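PDB 2V5I: salmonella typhimurium DB7155 bacteriophage DET7 tailspike from Bacteriophage, which serves as the receptor-binding tailspike of phage Det7, a trimer that binds and hydrolyses the O-antigen on the Salmonella surface. Local coordinates for residues S24-L29 and V33-D38. Residues are numbered along the deposited sequence; the frame is centred on the assembly and turned at random.
Sequences SDYSTL and VTDAVD
The phenol of Tyr-26 reaches along the helix that follows it in the chain, and its hydroxyl donates a hydrogen bond to Asp-35: OH lies 2.7 Å from OD2. Tyr-26 CG stands anti to its own carbonyl carbon (chi1 -51°), which sends the ring from the loop toward the far end of the helix. Asp-35 meets it at the edge, OD2 lying near the ring plane. The two side chains cross at about a right angle, with ring and carboxylate planes 74° apart, and OD2 takes the bond through its anti lone pair, directed away from OD1. Asp-35 CB sits to one side of the ring plane, 3.9 Å from Tyr-26 CE2. Asp-35 also has a second conformer, and whether the bond persists in it is doubtful.

A full helical turn joins the other pair. Val-33 N donates to Leu-29 O at 2.9 Å, nearly straight at 169°, the i to i+4 bond of an alpha-helix. On the buried side of that turn Leu-29 CD1 and Val-33 CG2 touch loosely at 4.2 Å. With Val-33 CG1 anti to the backbone N, the CG2 branch sits beside that N and packs 3.5 Å from Leu-29 O.

Thr-28 caps the helix start, its OG1 accepting from Asp-31 N, while Lys-59 NZ binds the carbonyls of Val-33 and Ala-36 at the other end. Helix 29-35 links strands 20-22 and 39-42, which pair in parallel, and lies at the N-terminal end of the parallel beta-helix of this P22-like tailspike. Leu-29 and Val-33 rest on Val-54 of strand 52-55, Tyr-26 packs on Val-21 of strand 20-22, and Lys-15 of a neighbouring subunit packs against the tyrosine.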
loop_
_atom_site.group_PDB
_atom_site.type_symbol
_atom_site.label_atom_id
_atom_site.label_comp_id
_atom_site.label_asym_id
_atom_site.label_seq_id
_atom_site.Cartn_x
_atom_site.Cartn_y
_atom_site.Cartn_z
ATOM N N SER A 24 -0.619 46.224 12.699
ATOM C CA SER A 24 -1.478 47.434 12.685
ATOM C C SER A 24 -0.956 48.579 13.541
ATOM O O SER A 24 -1.414 49.725 13.375
ATOM C CB SER A 24 -2.901 47.077 13.111
ATOM O OG SER A 24 -2.957 46.678 14.479
ATOM N N ASP A 25 -0.029 48.312 14.451
ATOM C CA ASP A 25 0.609 49.351 15.259
ATOM C C ASP A 25 1.803 49.992 14.576
ATOM O O ASP A 25 2.423 50.885 15.159
ATOM C CB ASP A 25 1.077 48.798 16.602
ATOM C CG ASP A 25 -0.056 48.518 17.569
ATOM O OD1 ASP A 25 -1.128 49.156 17.461
ATOM O OD2 ASP A 25 0.137 47.672 18.472
ATOM N N TYR A 26 2.140 49.561 13.352
ATOM C CA TYR A 26 3.283 50.080 12.589
ATOM C C TYR A 26 2.864 50.461 11.175
ATOM O O TYR A 26 1.729 50.225 10.770
ATOM C CB TYR A 26 4.420 49.041 12.526
ATOM C CG TYR A 26 4.754 48.529 13.884
ATOM C CD1 TYR A 26 4.001 47.531 14.456
ATOM C CD2 TYR A 26 5.805 49.087 14.627
ATOM C CE1 TYR A 26 4.251 47.085 15.721
ATOM C CE2 TYR A 26 6.071 48.652 15.900
ATOM C CZ TYR A 26 5.285 47.640 16.440
ATOM O OH TYR A 26 5.577 47.217 17.703
ATOM N N SER A 27 3.786 51.054 10.416
ATOM C CA SER A 27 3.516 51.483 9.033
ATOM C C SER A 27 4.491 50.874 8.005
ATOM O O SER A 27 4.509 51.290 6.847
ATOM C CB SER A 27 3.512 53.015 8.927
ATOM O OG SER A 27 4.814 53.526 9.126
ATOM N N THR A 28 5.310 49.916 8.442
ATOM C CA THR A 28 6.016 49.033 7.510
ATOM C C THR A 28 6.199 47.687 8.159
ATOM O O THR A 28 6.334 47.612 9.384
ATOM C CB THR A 28 7.390 49.566 7.077
ATOM O OG1 THR A 28 8.298 49.566 8.183
ATOM C CG2 THR A 28 7.259 50.968 6.480
ATOM N N LEU A 29 6.215 46.627 7.352
ATOM C CA LEU A 29 6.464 45.311 7.913
ATOM C C LEU A 29 7.812 45.304 8.609
ATOM O O LEU A 29 7.942 44.788 9.741
ATOM C CB LEU A 29 6.354 44.256 6.831
ATOM C CG LEU A 29 6.624 42.814 7.259
ATOM C CD1 LEU A 29 5.691 42.432 8.397
ATOM C CD2 LEU A 29 6.348 41.903 6.056
ATOM N N VAL A 33 8.729 44.124 12.497
ATOM C CA VAL A 33 9.740 43.062 12.719
ATOM C C VAL A 33 10.884 43.556 13.589
ATOM O O VAL A 33 11.367 42.841 14.454
ATOM C CB VAL A 33 10.253 42.465 11.390
ATOM C CG1 VAL A 33 11.469 41.544 11.591
ATOM C CG2 VAL A 33 9.131 41.662 10.771
ATOM N N THR A 34 11.313 44.779 13.384
ATOM C CA THR A 34 12.393 45.395 14.192
ATOM C C THR A 34 12.021 45.393 15.677
ATOM O O THR A 34 12.860 45.067 16.542
ATOM C CB THR A 34 12.716 46.806 13.676
ATOM O OG1 THR A 34 13.289 46.691 12.375
ATOM C CG2 THR A 34 13.724 47.513 14.573
ATOM N N ASP A 35 10.766 45.702 15.953
ATOM C CA ASP A 35 10.267 45.756 17.353
ATOM C C ASP A 35 9.891 44.395 17.977
ATOM O O ASP A 35 9.770 44.280 19.202
ATOM C CB ASP A 35 9.079 46.734 17.390
ATOM C CG ASP A 35 8.946 47.498 18.716
ATOM O OD1 ASP A 35 9.969 47.657 19.437
ATOM O OD2 ASP A 35 7.803 47.968 18.999
ATOM N N ALA A 36 9.750 43.370 17.169
ATOM C CA ALA A 36 9.373 42.046 17.629
ATOM C C ALA A 36 10.468 41.384 18.440
ATOM O O ALA A 36 11.665 41.612 18.208
ATOM C CB ALA A 36 9.009 41.170 16.427
ATOM N N VAL A 37 10.027 40.583 19.423
ATOM C CA VAL A 37 10.866 39.851 20.353
ATOM C C VAL A 37 10.559 38.334 20.307
ATOM O O VAL A 37 11.496 37.512 20.328
ATOM C CB VAL A 37 10.671 40.353 21.829
ATOM C CG1 VAL A 37 11.610 39.598 22.751
ATOM C CG2 VAL A 37 10.903 41.843 21.915
ATOM N N ASP A 38 9.283 37.983 20.236
ATOM C CA ASP A 38 8.794 36.591 20.344
ATOM C C ASP A 38 7.712 36.377 19.287
ATOM O O ASP A 38 7.964 35.730 18.262
ATOM C CB ASP A 38 8.300 36.335 21.774
ATOM C CG ASP A 38 7.756 34.894 21.998
ATOM O OD1 ASP A 38 7.770 34.058 21.047
ATOM O OD2 ASP A 38 7.264 34.627 23.130
#